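Local coordinates for membrane lipoprotein family protein (Aeropyrum pernix, PDB 4PEV), which probably serves as the solute-binding component of an ABC transporter, a BMP-family (PnrA-like) lipoprotein that holds adenosine between two alpha/beta lobes, at residues S154-E159 against G319-L324; D289-I294 against V362-S367; A187-G192 against M222-T227; V57-G62 against F90-S95. One frame throughout, in Å; residues are numbered along the deposited sequence.

Interaction 1: S154-E159 against G319-L324; sequences SYLFRE and GGIVSL
Y155 lies beside V322 and F157 crosses L324 on one face of a parallel beta pairing, in which strand 320-324 forms the border of the six-stranded sheet in one lobe of this periplasmic-binding-protein fold. V322 CB is 3.9 Å from Y155 CD2, and the valine's CG2 stands over the ring near its rim. L324 CB meets F157 CD2 at 3.8 Å; branched aliphatic chains suit such places because they fill the flank of a flat ring. On the other face L156 CD1 touches I321 CG2 at 3.9 Å. Backbone bonds join the strands from S154 N to G320 O as far as R158 N, which donates to L324 O at 2.9 Å. G320 has a positive phi of 119°, at which a side chain would press on the preceding carbonyl. Beyond the strand end, R158 bends at chi3 (-64°), which turns NE back, and its guanidinium is bound by E161 at NE and by E328 at NH2, while NH1 faces S323 OG. An alanine at R158 would probably leave E161 and E328 without their positive mate and S323 without its donor, although the backbone bond could remain. Farther out, helix 301-313 packs on Y155, while F157 touches the adenosine-binding D142. R158 NH1 donates to S323 OG over 2.8 Å, with the hydroxyl close to the guanidinium plane and L324 C over one of its faces.

Interaction 2: D289-I294 against V362-S367; sequences DPQTII and VEIVMS
I364 and V365 reach P290 through methyls set by their first torsions: I364 CG2 is anti to its backbone N, with chi1 at -60° for CG1, whereas V365 CG2 is anti to its carbonyl carbon, with CG1 taking the place anti to N (chi1 178°). The two CG2 methyls thus converge on one atom of the proline ring. P290 CB is 4.0 Å from I364 CG2 and 3.9 Å from V365 CG2, so the ring corner rests on adjacent residues of the helix. The isoleucine methyl also reaches back over the proline backbone, lying 4.0 Å from P290 O, and V365 CG2 is 4.2 Å from I293 O. Compact beta-branched chains fit here because they offer methyls close to the helix backbone, and proline adds a stiff apolar ring to the turn.

That turn is held from within. I293 N donates to D289 O at 2.8 Å, and T292 OG1 donates to D289 OD2 at 2.7 Å, approaching from above the carboxylate plane. Between the two segments the contact is apolar packing; polar links come from the next turn of the same helix, where Q368 bonds to Q291 O and R369 to I294 O. The turn leads into strand 293-299; T292, just before it, and I294 form backbone bonds with S278 in strand 277-282. T292 and I293 pack on helix 258-271, and on the far side of helix 358-372 V362 packs against helix 336-348.

Interaction 3: A187-G192 against M222-T227; sequences AGAVAG and MVWTYT
Strands A187-A191 and M222-Y226 run parallel, their directions only 5° apart, joined by backbone bonds such as A191 N to T225 O at 2.7 Å. They are the two strands of a beta-alpha-beta unit whose crossover is helix 196-214, and strand 222-226 borders its sheet. On one face, small residues of the first strand lie beside large ones of the second. A189 CB meets W224 at CE3 and CZ3, on the benzene part of the indole, while A191 CB is 3.7 Å from CZ2 and also 3.6 Å from Y226 CD1. Alanine suits these positions because a bulkier chain would compete with the rings for the same space. The indole NE1 of W224 lies over a face of the Y226 ring, offset toward the rim. H202 of the crossover helix stacks on W224, and Y226 OH bonds to Y404. The selenomethionine M222 brings its CG to 4.1 Å from A187 CB. Past the last strand residue, T227 CG2 touches V190 CG1, the side chains crossing at about a right angle.

Near the strand end A191 O accepts two bonds from T227: OG1 at 2.8 Å on a lone pair, and N, also at 2.8 Å, from above the carbonyl plane. T227 OG1 in turn accepts from R229 N, so one threonine ties the strand end to the start of the loop carrying F230, an adenosine-binding residue.

Interaction 4: V57-G62 against F90-S95; sequences VLFDVG and FQTPQS. With ADN (adenosine), chain F; GOL (glycerol), chain G.
F59 N donates to Q91 O over 2.9 Å, meeting the carbonyl almost head-on, with a C=O...N angle of 176°. A weak bond from Q91 N to V57 O precedes it in this short parallel pairing, which closes the beta-alpha-beta unit of strand 54-59, helix 69-84 and strand 87-91. P93 then stands level with F59 O; lacking an N-H, it cannot prolong the pattern, and the pairing stops there.

On one side F59 and F90 meet rim to rim, their planes only 5° apart, with F59 CE2 3.7 Å from F90 CD1. V57 supports both: its CB is 3.7 Å from F90 CD1, and its CG1 lies over a face of the F59 ring near the rim. T92 OG1 approaches the F59 ring at its edge. An alanine at F59 would probably open a gap beside F90 and T92 and leave the F90 ring freer to shift, even though the backbone bond to Q91 could persist. On the other face L58 CD1 packs on Q91 CB at 3.8 Å, against the aliphatic part of the glutamine.

A glycerol, probably from crystallisation, bonds T92 OG1. Beyond F59 the chain turns into the adenosine pocket: D60 OD2, which accepts from L121 N, comes within 3.1 Å of adenosine N1, and V61 CB is 3.7 Å from N6. A largely apolar support anchored on the strand thus sets a buried carboxylate at the edge of the purine.

How the interactions relate
Interactions 4 and 1 lie at the two borders of the same parallel sheet, strand 87-91 at one and strand 320-324 at the other, with centres about 21 Å apart. Interactions 3 and 2 belong to the second, mixed sheet, their centres about 22 Å apart: 3 at its border strand 222-226, 2 at the start of strand 293-299. Along the chain interaction 4 closes first; interaction 1 then opens, interaction 3 is nested within its loop, and interaction 2 crosses it, because the chain returns to the first sheet at 319-324 before reaching helix 358-372. The chain thus passes between the two lobes more than once, consistent with a cleft that holds adenosine between them.

Interaction 1: S154-E159 against G319-L324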
# COMPACT_ATOMS: atom_id res chain seq x y z
N SER C 154 11.83 12.87 -5.52
CA SER C 154 10.65 12.37 -4.81
C SER C 154 9.88 11.35 -5.66
O SER C 154 9.69 11.56 -6.87
CB SER C 154 9.72 13.53 -4.47
OG SER C 154 10.31 14.45 -3.56
N TYR C 155 9.44 10.26 -5.04
CA TYR C 155 8.58 9.26 -5.69
C TYR C 155 7.25 9.18 -4.94
O TYR C 155 7.17 8.69 -3.82
CB TYR C 155 9.27 7.91 -5.75
CG TYR C 155 10.47 7.86 -6.69
CD1 TYR C 155 11.71 8.36 -6.31
CD2 TYR C 155 10.36 7.30 -7.96
CE1 TYR C 155 12.80 8.31 -7.16
CE2 TYR C 155 11.44 7.25 -8.82
CZ TYR C 155 12.67 7.75 -8.42
OH TYR C 155 13.77 7.70 -9.28
N LEU C 156 6.21 9.73 -5.57
CA LEU C 156 4.86 9.76 -5.02
C LEU C 156 4.01 8.79 -5.78
O LEU C 156 4.22 8.61 -6.98
CB LEU C 156 4.22 11.12 -5.23
CG LEU C 156 4.57 12.19 -4.22
CD1 LEU C 156 4.15 13.54 -4.78
CD2 LEU C 156 3.90 11.89 -2.88
N PHE C 157 3.04 8.18 -5.11
CA PHE C 157 2.06 7.34 -5.78
C PHE C 157 0.70 8.00 -5.75
O PHE C 157 0.43 8.87 -4.92
CB PHE C 157 2.00 5.96 -5.15
CG PHE C 157 3.27 5.17 -5.29
CD1 PHE C 157 4.31 5.34 -4.38
CD2 PHE C 157 3.43 4.25 -6.30
CE1 PHE C 157 5.48 4.61 -4.50
CE2 PHE C 157 4.59 3.52 -6.44
CZ PHE C 157 5.62 3.70 -5.53
N ARG C 158 -0.15 7.61 -6.68
CA ARG C 158 -1.52 8.09 -6.71
C ARG C 158 -2.41 6.96 -6.19
O ARG C 158 -3.04 6.23 -6.96
CB ARG C 158 -1.89 8.51 -8.14
CG ARG C 158 -1.05 9.65 -8.70
CD ARG C 158 -1.58 10.15 -10.05
NE ARG C 158 -1.49 9.11 -11.09
CZ ARG C 158 -0.38 8.83 -11.78
NH1 ARG C 158 0.75 9.51 -11.59
NH2 ARG C 158 -0.41 7.85 -12.68
N GLU C 159 -2.44 6.82 -4.86
CA GLU C 159 -3.08 5.70 -4.18
C GLU C 159 -4.58 5.64 -4.39
O GLU C 159 -5.18 4.57 -4.29
CB GLU C 159 -2.82 5.75 -2.67
CG GLU C 159 -1.42 5.35 -2.25
CD GLU C 159 -0.40 6.47 -2.32
OE1 GLU C 159 -0.75 7.62 -2.67
OE2 GLU C 159 0.78 6.21 -1.99
N GLY C 319 16.85 15.88 -9.67
CA GLY C 319 15.84 16.24 -8.68
C GLY C 319 14.43 16.34 -9.22
O GLY C 319 14.23 16.48 -10.41
N GLY C 320 13.43 16.25 -8.33
CA GLY C 320 12.04 16.47 -8.69
C GLY C 320 11.13 15.28 -8.48
O GLY C 320 11.58 14.18 -8.20
N ILE C 321 9.83 15.53 -8.68
CA ILE C 321 8.76 14.56 -8.40
C ILE C 321 8.53 13.56 -9.53
O ILE C 321 8.50 13.93 -10.68
CB ILE C 321 7.42 15.30 -8.13
CG1 ILE C 321 7.58 16.24 -6.93
CG2 ILE C 321 6.27 14.31 -7.92
CD1 ILE C 321 6.31 16.98 -6.55
N VAL C 322 8.35 12.30 -9.17
CA VAL C 322 7.99 11.23 -10.11
C VAL C 322 6.71 10.58 -9.57
O VAL C 322 6.74 9.92 -8.54
CB VAL C 322 9.10 10.16 -10.22
CG1 VAL C 322 8.71 9.06 -11.18
CG2 VAL C 322 10.43 10.79 -10.63
N SER C 323 5.60 10.82 -10.27
CA SER C 323 4.27 10.38 -9.84
C SER C 323 3.91 9.06 -10.55
O SER C 323 4.06 8.92 -11.76
CB SER C 323 3.22 11.47 -10.14
OG SER C 323 1.93 11.17 -9.63
N LEU C 324 3.42 8.10 -9.76
CA LEU C 324 3.23 6.73 -10.21
C LEU C 324 1.84 6.17 -9.85
O LEU C 324 1.39 6.24 -8.71
CB LEU C 324 4.30 5.85 -9.58
CG LEU C 324 5.73 6.25 -9.93
CD1 LEU C 324 6.72 5.32 -9.24
CD2 LEU C 324 5.93 6.23 -11.44

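Interaction 2: D289-I294 against V362-S367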
# COMPACT_ATOMS: atom_id res chain seq x y z
N ASP C 289 -2.16 -16.28 3.90
CA ASP C 289 -3.26 -17.25 4.02
C ASP C 289 -4.19 -17.07 2.84
O ASP C 289 -4.96 -16.12 2.81
CB ASP C 289 -4.05 -17.09 5.32
CG ASP C 289 -5.27 -18.01 5.36
OD1 ASP C 289 -5.26 -19.12 4.78
OD2 ASP C 289 -6.28 -17.62 5.97
N PRO C 290 -4.15 -18.00 1.87
CA PRO C 290 -4.87 -17.76 0.62
C PRO C 290 -6.39 -18.01 0.67
O PRO C 290 -7.14 -17.52 -0.18
CB PRO C 290 -4.18 -18.73 -0.36
CG PRO C 290 -3.09 -19.41 0.42
CD PRO C 290 -3.48 -19.30 1.85
N GLN C 291 -6.84 -18.79 1.65
CA GLN C 291 -8.26 -19.02 1.84
C GLN C 291 -8.97 -17.71 2.14
O GLN C 291 -10.05 -17.46 1.63
CB GLN C 291 -8.50 -20.01 2.99
CG GLN C 291 -8.21 -21.47 2.66
CD GLN C 291 -7.63 -22.24 3.84
OE1 GLN C 291 -6.82 -21.71 4.61
NE2 GLN C 291 -8.04 -23.50 3.99
N THR C 292 -8.35 -16.87 2.96
CA THR C 292 -8.95 -15.58 3.35
C THR C 292 -8.38 -14.33 2.64
O THR C 292 -9.08 -13.32 2.53
CB THR C 292 -8.88 -15.38 4.88
OG1 THR C 292 -7.51 -15.29 5.32
CG2 THR C 292 -9.61 -16.54 5.62
N ILE C 293 -7.13 -14.39 2.17
CA ILE C 293 -6.50 -13.22 1.55
C ILE C 293 -6.72 -13.35 0.06
O ILE C 293 -5.95 -13.98 -0.63
CB ILE C 293 -5.00 -13.08 1.90
CG1 ILE C 293 -4.85 -13.03 3.42
CG2 ILE C 293 -4.42 -11.80 1.32
CD1 ILE C 293 -3.42 -13.20 3.91
N ILE C 294 -7.79 -12.73 -0.42
CA ILE C 294 -8.29 -13.02 -1.76
C ILE C 294 -7.60 -12.22 -2.87
O ILE C 294 -7.56 -12.66 -4.01
CB ILE C 294 -9.83 -12.85 -1.77
CG1 ILE C 294 -10.46 -13.66 -2.89
CG2 ILE C 294 -10.21 -11.38 -1.87
CD1 ILE C 294 -11.96 -13.47 -3.00
N VAL C 362 -1.69 -20.19 -5.68
CA VAL C 362 -2.43 -19.60 -6.79
C VAL C 362 -3.75 -20.32 -7.03
O VAL C 362 -4.79 -19.68 -7.19
CB VAL C 362 -1.62 -19.62 -8.10
CG1 VAL C 362 -2.41 -18.99 -9.24
CG2 VAL C 362 -0.32 -18.87 -7.93
N GLU C 363 -3.72 -21.65 -7.05
CA GLU C 363 -4.95 -22.42 -7.28
C GLU C 363 -6.06 -22.00 -6.31
O GLU C 363 -7.21 -21.82 -6.72
CB GLU C 363 -4.70 -23.93 -7.15
CG GLU C 363 -3.93 -24.52 -8.32
CD GLU C 363 -3.39 -25.92 -8.02
OE1 GLU C 363 -3.85 -26.56 -7.04
OE2 GLU C 363 -2.48 -26.37 -8.76
N ILE C 364 -5.70 -21.82 -5.05
CA ILE C 364 -6.66 -21.49 -4.02
C ILE C 364 -7.22 -20.08 -4.15
O ILE C 364 -8.39 -19.87 -3.92
CB ILE C 364 -6.09 -21.65 -2.60
CG1 ILE C 364 -5.65 -23.10 -2.35
CG2 ILE C 364 -7.13 -21.23 -1.56
CD1 ILE C 364 -5.01 -23.32 -0.99
N VAL C 365 -6.39 -19.11 -4.51
CA VAL C 365 -6.90 -17.75 -4.62
C VAL C 365 -7.86 -17.66 -5.80
O VAL C 365 -8.93 -17.08 -5.70
CB VAL C 365 -5.78 -16.70 -4.79
CG1 VAL C 365 -6.38 -15.31 -4.95
CG2 VAL C 365 -4.81 -16.73 -3.61
N MSE C 366 -7.47 -18.27 -6.92
CA MSE C 366 -8.27 -18.21 -8.15
C MSE C 366 -9.56 -18.92 -7.95
O MSE C 366 -10.58 -18.57 -8.55
CB MSE C 366 -7.55 -18.88 -9.31
CG MSE C 366 -6.24 -18.19 -9.72
SE MSE C 366 -6.51 -16.27 -10.08
CE MSE C 366 -4.76 -15.53 -9.54
N SER C 367 -9.54 -19.93 -7.09
CA SER C 367 -10.74 -20.66 -6.73
C SER C 367 -11.71 -19.72 -6.05
O SER C 367 -12.88 -19.71 -6.40
CB SER C 367 -10.38 -21.82 -5.80
OG SER C 367 -11.49 -22.63 -5.54

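Interaction 3: A187-G192 against M222-T227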
# COMPACT_ATOMS: atom_id res chain seq x y z
N ALA C 187 -17.81 -3.49 4.15
CA ALA C 187 -16.42 -3.38 3.75
C ALA C 187 -15.69 -2.64 4.86
O ALA C 187 -16.31 -2.00 5.70
CB ALA C 187 -16.29 -2.63 2.43
N GLY C 188 -14.37 -2.73 4.88
CA GLY C 188 -13.62 -2.16 5.98
C GLY C 188 -12.17 -1.96 5.63
O GLY C 188 -11.71 -2.39 4.58
N ALA C 189 -11.47 -1.27 6.52
CA ALA C 189 -10.03 -1.10 6.40
C ALA C 189 -9.45 -0.82 7.76
O ALA C 189 -10.01 -0.03 8.51
CB ALA C 189 -9.70 0.04 5.46
N VAL C 190 -8.34 -1.49 8.06
CA VAL C 190 -7.57 -1.20 9.26
C VAL C 190 -6.35 -0.45 8.78
O VAL C 190 -5.55 -1.00 8.01
CB VAL C 190 -7.14 -2.48 10.00
CG1 VAL C 190 -6.34 -2.11 11.25
CG2 VAL C 190 -8.36 -3.33 10.36
N ALA C 191 -6.24 0.80 9.21
CA ALA C 191 -5.22 1.71 8.71
C ALA C 191 -4.19 1.99 9.77
O ALA C 191 -4.44 1.78 10.96
CB ALA C 191 -5.85 3.01 8.24
N GLY C 192 -3.02 2.45 9.34
CA GLY C 192 -1.96 2.83 10.25
C GLY C 192 -2.14 4.27 10.69
O GLY C 192 -3.15 4.62 11.28
N MSE C 222 -19.02 1.21 4.62
CA MSE C 222 -17.57 1.08 4.75
C MSE C 222 -17.10 1.72 6.03
O MSE C 222 -17.47 2.84 6.36
CB MSE C 222 -16.83 1.70 3.57
CG MSE C 222 -15.38 1.21 3.48
SE MSE C 222 -14.06 2.34 4.45
CE MSE C 222 -14.01 3.85 3.18
N VAL C 223 -16.26 1.00 6.76
CA VAL C 223 -15.74 1.45 8.04
C VAL C 223 -14.23 1.49 7.96
O VAL C 223 -13.58 0.48 7.72
CB VAL C 223 -16.15 0.51 9.18
CG1 VAL C 223 -15.50 0.94 10.50
CG2 VAL C 223 -17.67 0.47 9.27
N TRP C 224 -13.70 2.69 8.18
CA TRP C 224 -12.28 2.94 8.09
C TRP C 224 -11.76 3.31 9.46
O TRP C 224 -12.26 4.25 10.06
CB TRP C 224 -12.04 4.07 7.13
CG TRP C 224 -10.64 4.45 6.98
CD1 TRP C 224 -9.90 5.21 7.83
CD2 TRP C 224 -9.78 4.10 5.90
NE1 TRP C 224 -8.63 5.37 7.33
CE2 TRP C 224 -8.53 4.70 6.15
CE3 TRP C 224 -9.95 3.34 4.74
CZ2 TRP C 224 -7.44 4.56 5.28
CZ3 TRP C 224 -8.87 3.20 3.88
CH2 TRP C 224 -7.63 3.81 4.16
N THR C 225 -10.78 2.56 9.96
CA THR C 225 -10.18 2.81 11.26
C THR C 225 -8.67 3.05 11.19
O THR C 225 -7.89 2.15 10.82
CB THR C 225 -10.45 1.64 12.22
OG1 THR C 225 -11.84 1.30 12.15
CG2 THR C 225 -10.08 2.02 13.66
N TYR C 226 -8.26 4.27 11.55
CA TYR C 226 -6.87 4.54 11.88
C TYR C 226 -6.53 3.91 13.23
O TYR C 226 -7.21 4.17 14.21
CB TYR C 226 -6.62 6.04 11.94
CG TYR C 226 -6.61 6.68 10.58
CD1 TYR C 226 -5.62 6.37 9.64
CD2 TYR C 226 -7.59 7.60 10.22
CE1 TYR C 226 -5.60 6.96 8.39
CE2 TYR C 226 -7.59 8.19 8.98
CZ TYR C 226 -6.60 7.88 8.06
OH TYR C 226 -6.60 8.48 6.82
N THR C 227 -5.50 3.07 13.24
CA THR C 227 -4.94 2.52 14.47
C THR C 227 -3.88 3.46 15.03
O THR C 227 -3.62 3.48 16.23
CB THR C 227 -4.23 1.18 14.24
OG1 THR C 227 -3.10 1.39 13.38
CG2 THR C 227 -5.18 0.17 13.64

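Interaction 4: V57-G62 against F90-S95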
# COMPACT_ATOMS: atom_id res chain seq x y z
N VAL C 57 19.64 2.78 2.84
CA VAL C 57 18.20 2.70 2.85
C VAL C 57 17.77 2.89 4.28
O VAL C 57 18.17 2.15 5.18
CB VAL C 57 17.67 1.35 2.36
CG1 VAL C 57 16.14 1.33 2.46
CG2 VAL C 57 18.13 1.10 0.93
N LEU C 58 16.94 3.90 4.47
CA LEU C 58 16.70 4.46 5.77
C LEU C 58 15.20 4.36 5.98
O LEU C 58 14.42 5.09 5.37
CB LEU C 58 17.23 5.90 5.76
CG LEU C 58 17.63 6.66 7.03
CD1 LEU C 58 18.12 5.78 8.17
CD2 LEU C 58 18.68 7.71 6.69
N PHE C 59 14.80 3.40 6.80
CA PHE C 59 13.40 3.16 7.06
C PHE C 59 12.83 4.17 8.03
O PHE C 59 13.52 4.89 8.75
CB PHE C 59 13.17 1.74 7.59
CG PHE C 59 13.52 0.66 6.60
CD1 PHE C 59 12.80 0.52 5.40
CD2 PHE C 59 14.57 -0.22 6.84
CE1 PHE C 59 13.14 -0.47 4.47
CE2 PHE C 59 14.91 -1.22 5.93
CZ PHE C 59 14.19 -1.34 4.74
N ASP C 60 11.51 4.21 8.02
CA ASP C 60 10.74 5.16 8.76
C ASP C 60 10.59 4.62 10.16
O ASP C 60 11.24 5.06 11.09
CB ASP C 60 9.35 5.29 8.10
CG ASP C 60 8.88 6.67 8.05
OD1 ASP C 60 9.63 7.53 8.53
OD2 ASP C 60 7.79 6.91 7.51
N VAL C 61 9.74 3.61 10.28
CA VAL C 61 9.24 3.17 11.55
C VAL C 61 9.72 1.75 11.78
O VAL C 61 10.47 1.48 12.72
CB VAL C 61 7.69 3.20 11.54
CG1 VAL C 61 7.12 2.61 12.82
CG2 VAL C 61 7.19 4.62 11.31
N GLY C 62 9.33 0.86 10.87
CA GLY C 62 9.37 -0.56 11.14
C GLY C 62 10.68 -1.23 10.83
O GLY C 62 11.21 -1.97 11.67
N PHE C 90 21.12 -1.02 5.34
CA PHE C 90 19.79 -0.67 5.84
C PHE C 90 19.95 -0.06 7.21
O PHE C 90 20.97 -0.24 7.86
CB PHE C 90 18.89 -1.89 5.93
CG PHE C 90 18.67 -2.56 4.61
CD1 PHE C 90 17.74 -2.06 3.72
CD2 PHE C 90 19.40 -3.68 4.26
CE1 PHE C 90 17.53 -2.67 2.51
CE2 PHE C 90 19.20 -4.30 3.04
CZ PHE C 90 18.26 -3.81 2.17
N GLN C 91 18.96 0.70 7.63
CA GLN C 91 19.02 1.33 8.94
C GLN C 91 17.63 1.75 9.41
O GLN C 91 16.83 2.29 8.63
CB GLN C 91 19.95 2.53 8.88
CG GLN C 91 20.15 3.20 10.23
CD GLN C 91 21.18 4.29 10.17
OE1 GLN C 91 22.14 4.23 9.40
NE2 GLN C 91 21.00 5.31 11.00
N THR C 92 17.34 1.50 10.68
CA THR C 92 16.02 1.74 11.26
C THR C 92 16.15 2.56 12.55
O THR C 92 16.63 2.04 13.56
CB THR C 92 15.27 0.41 11.55
OG1 THR C 92 15.45 -0.49 10.44
CG2 THR C 92 13.79 0.67 11.76
N PRO C 93 15.74 3.83 12.51
CA PRO C 93 15.79 4.66 13.70
C PRO C 93 14.92 4.08 14.79
O PRO C 93 13.86 3.52 14.49
CB PRO C 93 15.21 6.01 13.24
CG PRO C 93 15.19 5.97 11.77
CD PRO C 93 15.08 4.52 11.39
N GLN C 94 15.36 4.24 16.03
CA GLN C 94 14.64 3.66 17.17
C GLN C 94 13.58 4.59 17.72
O GLN C 94 12.75 4.14 18.49
CB GLN C 94 15.63 3.28 18.27
CG GLN C 94 16.51 2.10 17.89
CD GLN C 94 15.71 0.90 17.40
OE1 GLN C 94 15.06 0.21 18.19
NE2 GLN C 94 15.76 0.64 16.08
N SER C 95 13.63 5.87 17.33
CA SER C 95 12.62 6.85 17.73
C SER C 95 12.31 7.80 16.58
O SER C 95 13.05 7.84 15.61
CB SER C 95 13.07 7.65 18.99
OG SER C 95 14.01 8.68 18.71
O5' ADN F . 0.62 -0.63 4.33
C5' ADN F . -0.22 0.39 3.76
C4' ADN F . 0.47 1.73 3.48
O4' ADN F . 0.90 2.38 4.69
C3' ADN F . 1.72 1.71 2.61
O3' ADN F . 1.41 1.62 1.22
C2' ADN F . 2.41 3.01 3.00
O2' ADN F . 1.89 4.16 2.31
C1' ADN F . 2.09 3.12 4.47
N9 ADN F . 3.16 2.54 5.30
C8 ADN F . 3.36 1.23 5.57
N7 ADN F . 4.44 1.05 6.39
C5 ADN F . 4.93 2.29 6.64
C6 ADN F . 6.05 2.86 7.41
N6 ADN F . 6.88 2.05 8.09
N1 ADN F . 6.22 4.21 7.40
C2 ADN F . 5.40 5.04 6.71
N3 ADN F . 4.37 4.59 5.99
C4 ADN F . 4.09 3.26 5.91
C1 GOL G . 16.81 -4.72 9.62
O1 GOL G . 17.77 -3.90 8.96
C2 GOL G . 15.69 -3.80 10.04
O2 GOL G . 15.29 -3.20 8.83
C3 GOL G . 14.53 -4.57 10.65
O3 GOL G . 13.74 -3.75 11.52